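Local atomic coordinates of L-arabinose ABC transporter, periplasmic L-arabinose-binding protein (Burkholderia thailandensis, PDB entry 4KZK), a protein that binds D-galactose and probably L-arabinose in the periplasm, probably delivering them to an ABC transporter for uptake. Residues V151-W164 and I255-G267. Sequence-based numbering, arbitrary orientation.
Sequences VGDAIAAEAKRRGW and IGTDDMIAVGING. With GAL (beta-D-galactopyranose), chain B.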
loop_
_atom_site.group_PDB
_atom_site.type_symbol
_atom_site.label_atom_id
_atom_site.label_comp_id
_atom_site.label_asym_id
_atom_site.label_seq_id
_atom_site.Cartn_x
_atom_site.Cartn_y
_atom_site.Cartn_z
ATOM N N VAL A 151 -6.523 -4.227 -10.284
ATOM C CA VAL A 151 -7.418 -4.781 -9.268
ATOM C C VAL A 151 -8.823 -5.012 -9.837
ATOM O O VAL A 151 -9.404 -6.085 -9.701
ATOM C CB VAL A 151 -7.523 -3.861 -8.037
ATOM C CG1 VAL A 151 -8.672 -4.294 -7.129
ATOM C CG2 VAL A 151 -6.203 -3.791 -7.258
ATOM N N GLY A 152 -9.375 -3.992 -10.484
ATOM C CA GLY A 152 -10.707 -4.091 -11.039
ATOM C C GLY A 152 -10.804 -5.116 -12.147
ATOM O O GLY A 152 -11.780 -5.873 -12.211
ATOM N N ASP A 153 -9.770 -5.205 -12.982
ATOM C CA ASP A 153 -9.772 -6.196 -14.054
ATOM C C ASP A 153 -9.772 -7.613 -13.501
ATOM O O ASP A 153 -10.488 -8.492 -14.012
ATOM C CB ASP A 153 -8.555 -6.027 -14.959
ATOM C CG ASP A 153 -8.633 -4.825 -15.863
ATOM O OD1 ASP A 153 -9.686 -4.147 -16.005
ATOM O OD2 ASP A 153 -7.570 -4.576 -16.485
ATOM N N ALA A 154 -8.959 -7.833 -12.466
ATOM C CA ALA A 154 -8.862 -9.154 -11.796
ATOM C C ALA A 154 -10.228 -9.540 -11.243
ATOM O O ALA A 154 -10.686 -10.659 -11.413
ATOM C CB ALA A 154 -7.845 -9.125 -10.671
ATOM N N ILE A 155 -10.882 -8.600 -10.576
ATOM C CA ILE A 155 -12.172 -8.849 -9.989
ATOM C C ILE A 155 -13.193 -9.173 -11.087
ATOM O O ILE A 155 -13.917 -10.173 -10.995
ATOM C CB ILE A 155 -12.647 -7.625 -9.162
ATOM C CG1 ILE A 155 -11.787 -7.470 -7.896
ATOM C CG2 ILE A 155 -14.111 -7.782 -8.784
ATOM C CD1 ILE A 155 -12.065 -6.217 -7.087
ATOM N N ALA A 156 -13.235 -8.350 -12.138
ATOM C CA ALA A 156 -14.183 -8.535 -13.258
ATOM C C ALA A 156 -14.018 -9.907 -13.903
ATOM O O ALA A 156 -15.010 -10.589 -14.237
ATOM C CB ALA A 156 -13.998 -7.452 -14.297
ATOM N N ALA A 157 -12.769 -10.315 -14.093
ATOM C CA ALA A 157 -12.484 -11.613 -14.726
ATOM C C ALA A 157 -12.986 -12.798 -13.897
ATOM O O ALA A 157 -13.514 -13.779 -14.424
ATOM C CB ALA A 157 -11.005 -11.761 -15.030
ATOM N N GLU A 158 -12.843 -12.711 -12.584
ATOM C CA GLU A 158 -13.281 -13.814 -11.718
ATOM C C GLU A 158 -14.804 -13.819 -11.626
ATOM O O GLU A 158 -15.440 -14.873 -11.612
ATOM C CB GLU A 158 -12.615 -13.696 -10.349
ATOM C CG GLU A 158 -13.022 -14.744 -9.314
ATOM C CD GLU A 158 -12.768 -16.182 -9.725
ATOM O OE1 GLU A 158 -12.017 -16.438 -10.698
ATOM O OE2 GLU A 158 -13.314 -17.077 -9.041
ATOM N N ALA A 159 -15.398 -12.636 -11.565
ATOM C CA ALA A 159 -16.855 -12.542 -11.573
ATOM C C ALA A 159 -17.419 -13.191 -12.840
ATOM O O ALA A 159 -18.387 -13.940 -12.774
ATOM C CB ALA A 159 -17.324 -11.101 -11.453
ATOM N N LYS A 160 -16.804 -12.898 -13.979
ATOM C CA LYS A 160 -17.205 -13.471 -15.261
ATOM C C LYS A 160 -17.045 -14.981 -15.254
ATOM O O LYS A 160 -17.940 -15.692 -15.705
ATOM C CB LYS A 160 -16.369 -12.854 -16.378
ATOM C CG LYS A 160 -16.558 -13.471 -17.750
ATOM C CD LYS A 160 -15.757 -12.679 -18.767
ATOM C CE LYS A 160 -16.531 -11.461 -19.218
ATOM N NZ LYS A 160 -17.566 -11.876 -20.185
ATOM N N ARG A 161 -15.918 -15.478 -14.741
ATOM C CA ARG A 161 -15.719 -16.924 -14.650
ATOM C C ARG A 161 -16.865 -17.602 -13.873
ATOM O O ARG A 161 -17.313 -18.693 -14.238
ATOM C CB ARG A 161 -14.369 -17.233 -13.995
ATOM C CG ARG A 161 -13.864 -18.647 -14.225
ATOM C CD ARG A 161 -12.649 -18.955 -13.365
ATOM N NE ARG A 161 -12.990 -18.846 -11.948
ATOM C CZ ARG A 161 -13.665 -19.763 -11.260
ATOM N NH1 ARG A 161 -14.065 -20.899 -11.839
ATOM N NH2 ARG A 161 -13.937 -19.545 -9.980
ATOM N N ARG A 162 -17.348 -16.936 -12.820
ATOM C CA ARG A 162 -18.442 -17.459 -11.981
ATOM C C ARG A 162 -19.835 -17.289 -12.579
ATOM O O ARG A 162 -20.808 -17.812 -12.027
ATOM C CB ARG A 162 -18.406 -16.799 -10.590
ATOM C CG ARG A 162 -17.159 -17.141 -9.817
ATOM C CD ARG A 162 -17.201 -16.633 -8.397
ATOM N NE ARG A 162 -15.874 -16.683 -7.808
ATOM C CZ ARG A 162 -15.623 -16.423 -6.532
ATOM N NH1 ARG A 162 -16.611 -16.118 -5.690
ATOM N NH2 ARG A 162 -14.383 -16.486 -6.102
ATOM N N GLY A 163 -19.936 -16.550 -13.679
ATOM C CA GLY A 163 -21.217 -16.311 -14.336
ATOM C C GLY A 163 -22.067 -15.255 -13.658
ATOM O O GLY A 163 -23.283 -15.199 -13.854
ATOM N N TRP A 164 -21.422 -14.415 -12.855
ATOM C CA TRP A 164 -22.107 -13.337 -12.167
ATOM C C TRP A 164 -22.628 -12.329 -13.192
ATOM O O TRP A 164 -21.990 -12.080 -14.205
ATOM C CB TRP A 164 -21.148 -12.633 -11.197
ATOM C CG TRP A 164 -20.881 -13.367 -9.935
ATOM C CD1 TRP A 164 -21.148 -14.678 -9.665
ATOM C CD2 TRP A 164 -20.243 -12.841 -8.761
ATOM N NE1 TRP A 164 -20.735 -14.995 -8.386
ATOM C CE2 TRP A 164 -20.179 -13.883 -7.815
ATOM C CE3 TRP A 164 -19.739 -11.585 -8.410
ATOM C CZ2 TRP A 164 -19.631 -13.706 -6.540
ATOM C CZ3 TRP A 164 -19.201 -11.412 -7.146
ATOM C CH2 TRP A 164 -19.155 -12.472 -6.224
ATOM N N ILE A 255 -21.710 -13.288 4.230
ATOM C CA ILE A 255 -21.192 -13.083 2.876
ATOM C C ILE A 255 -19.829 -13.752 2.818
ATOM O O ILE A 255 -18.801 -13.131 3.136
ATOM C CB ILE A 255 -21.018 -11.591 2.540
ATOM C CG1 ILE A 255 -22.311 -10.820 2.815
ATOM C CG2 ILE A 255 -20.614 -11.422 1.079
ATOM C CD1 ILE A 255 -22.094 -9.335 2.963
ATOM N N GLY A 256 -19.834 -15.014 2.413
ATOM C CA GLY A 256 -18.617 -15.803 2.346
ATOM C C GLY A 256 -18.026 -15.877 0.959
ATOM O O GLY A 256 -18.395 -15.118 0.070
ATOM N N THR A 257 -17.132 -16.843 0.780
ATOM C CA THR A 257 -16.303 -16.862 -0.410
ATOM C C THR A 257 -17.067 -17.015 -1.724
ATOM O O THR A 257 -16.644 -16.474 -2.733
ATOM C CB THR A 257 -15.186 -17.913 -0.320
ATOM O OG1 THR A 257 -14.269 -17.693 -1.395
ATOM C CG2 THR A 257 -15.755 -19.337 -0.370
ATOM N N ASP A 258 -18.202 -17.698 -1.727
ATOM C CA ASP A 258 -18.956 -17.819 -2.975
ATOM C C ASP A 258 -19.615 -16.515 -3.426
ATOM O O ASP A 258 -19.893 -16.341 -4.617
ATOM C CB ASP A 258 -20.024 -18.909 -2.855
ATOM C CG ASP A 258 -19.431 -20.318 -2.790
ATOM O OD1 ASP A 258 -18.270 -20.530 -3.213
ATOM O OD2 ASP A 258 -20.152 -21.227 -2.341
ATOM N N ASP A 259 -19.833 -15.602 -2.485
ATOM C CA ASP A 259 -20.569 -14.370 -2.738
ATOM C C ASP A 259 -19.702 -13.131 -2.641
ATOM O O ASP A 259 -20.214 -12.028 -2.769
ATOM C CB ASP A 259 -21.751 -14.269 -1.769
ATOM C CG ASP A 259 -22.789 -15.346 -2.012
ATOM O OD1 ASP A 259 -22.993 -15.742 -3.184
ATOM O OD2 ASP A 259 -23.372 -15.809 -1.024
ATOM N N MET A 260 -18.390 -13.321 -2.474
ATOM C CA MET A 260 -17.447 -12.192 -2.325
ATOM C C MET A 260 -16.197 -12.406 -3.169
ATOM O O MET A 260 -15.545 -13.431 -3.039
ATOM C CB MET A 260 -17.026 -12.024 -0.858
ATOM C CG MET A 260 -15.841 -11.065 -0.627
ATOM S SD MET A 260 -16.170 -9.334 -1.036
ATOM C CE MET A 260 -17.249 -8.781 0.278
ATOM N N ILE A 261 -15.863 -11.438 -4.019
ATOM C CA ILE A 261 -14.556 -11.430 -4.704
ATOM C C ILE A 261 -13.817 -10.161 -4.302
ATOM O O ILE A 261 -14.205 -9.063 -4.696
ATOM C CB ILE A 261 -14.700 -11.496 -6.236
ATOM C CG1 ILE A 261 -15.453 -12.762 -6.632
ATOM C CG2 ILE A 261 -13.337 -11.441 -6.901
ATOM C CD1 ILE A 261 -15.890 -12.752 -8.075
ATOM N N ALA A 262 -12.760 -10.322 -3.522
ATOM C CA ALA A 262 -11.977 -9.207 -3.031
ATOM C C ALA A 262 -10.548 -9.344 -3.503
ATOM O O ALA A 262 -9.987 -10.429 -3.442
ATOM C CB ALA A 262 -12.030 -9.170 -1.508
ATOM N N VAL A 263 -9.967 -8.236 -3.965
ATOM C CA VAL A 263 -8.581 -8.248 -4.454
ATOM C C VAL A 263 -7.847 -7.084 -3.818
ATOM O O VAL A 263 -8.317 -5.940 -3.864
ATOM C CB VAL A 263 -8.524 -8.168 -6.002
ATOM C CG1 VAL A 263 -7.098 -7.959 -6.510
ATOM C CG2 VAL A 263 -9.139 -9.406 -6.612
ATOM N N GLY A 264 -6.713 -7.385 -3.207
ATOM C CA GLY A 264 -5.890 -6.393 -2.552
ATOM C C GLY A 264 -4.739 -5.882 -3.379
ATOM O O GLY A 264 -4.663 -6.143 -4.585
ATOM N N ILE A 265 -3.881 -5.119 -2.708
ATOM C CA ILE A 265 -2.618 -4.610 -3.248
ATOM C C ILE A 265 -1.527 -4.848 -2.201
ATOM O O ILE A 265 -1.743 -4.550 -1.020
ATOM C CB ILE A 265 -2.691 -3.114 -3.589
ATOM C CG1 ILE A 265 -3.737 -2.874 -4.677
ATOM C CG2 ILE A 265 -1.327 -2.588 -3.985
ATOM C CD1 ILE A 265 -4.107 -1.411 -4.822
ATOM N N ASN A 266 -0.418 -5.437 -2.669
ATOM C CA ASN A 266 0.892 -5.629 -2.011
ATOM C C ASN A 266 1.424 -7.015 -2.307
ATOM O O ASN A 266 2.535 -7.165 -2.740
ATOM C CB ASN A 266 0.890 -5.428 -0.507
ATOM C CG ASN A 266 0.776 -3.989 -0.101
ATOM O OD1 ASN A 266 0.934 -3.085 -0.921
ATOM N ND2 ASN A 266 0.537 -3.761 1.193
ATOM N N GLY A 267 0.594 -8.020 -2.081
ATOM C CA GLY A 267 0.998 -9.408 -2.279
ATOM C C GLY A 267 1.990 -9.926 -1.249
ATOM O O GLY A 267 2.717 -10.898 -1.482
HETATM C C1 GAL B . 1.305 2.435 1.300
HETATM C C2 GAL B . 0.479 1.347 1.980
HETATM C C3 GAL B . 1.277 0.037 1.936
HETATM C C4 GAL B . 1.686 -0.270 0.498
HETATM C C5 GAL B . 2.474 0.904 -0.055
HETATM C C6 GAL B . 2.860 0.687 -1.512
HETATM O O1 GAL B . 0.502 3.598 1.245
HETATM O O2 GAL B . 0.241 1.741 3.312
HETATM O O3 GAL B . 0.529 -1.048 2.500
HETATM O O4 GAL B . 0.561 -0.565 -0.293
HETATM O O5 GAL B . 1.640 2.053 -0.025
HETATM O O6 GAL B . 3.591 1.795 -2.010
HETATM O O HOH W 1 -14.092 -15.574 -3.507
#
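Ile-261 reaches from strand 260-264 between Arg-162 and Trp-164, at the C-terminal end of the helix. CG1 stands beside its own backbone N (chi1 -59°) and the chain is then extended. This places Ile-261 CD1 over the six-membered ring of Trp-164 in a CH-pi contact, 3.9 Å from its centroid. The same methyl, Ile-261 CD1, also sits 3.5 Å from Ala-159 N. Its CG1 covers the centre of one face of the Arg-162 guanidinium, while CG2 faces the bent stem of Glu-158 and Ile-155 CG2. Further along, Val-263 packs alongside Ile-155 and Val-151, its side chain pointing the opposite way to theirs, and Ile-155 CG1 comes to 3.5 Å from Val-263 CG2; the other branch of Val-151, CG2, meets Ile-265 CG1 at 3.7 Å.

The polar contacts gather round Arg-162. Its NH1 donates to Thr-257 O (3.0 Å), in the carbonyl plane but 19° out of the guanidinium plane. NH2 gives a hydrogen to a water that in turn donates to Met-260 O and also bonds Thr-257 OG1. From the helix, Glu-158 OE2 takes NE and NH2 of Arg-162 on its anti side, NE at 2.9 Å, and Arg-161 NH2 on its syn side at 2.7 Å. Together with the bond to Thr-257 O and the water, the salt bridges hold the guanidinium in place while Ile-261 packs on its face. A Schellman motif at Gly-163 ends the helix and leads into Trp-164.

At Ile-265 the chain turns a corner, and the amide of Asn-266 next to it grips the galactose: OD1 accepts from O4 and ND2 donates to O3. In this periplasmic sugar-binding fold, helix 144-161 runs nearly antiparallel to strand 260-264, at 155°, across one face of the sheet. Strands 233-236 and 283-288 flank that strand, sending Val-234, Phe-236 and Phe-284 into the same interface, and helix 180-195 packs alongside through Ala-189 and Leu-193.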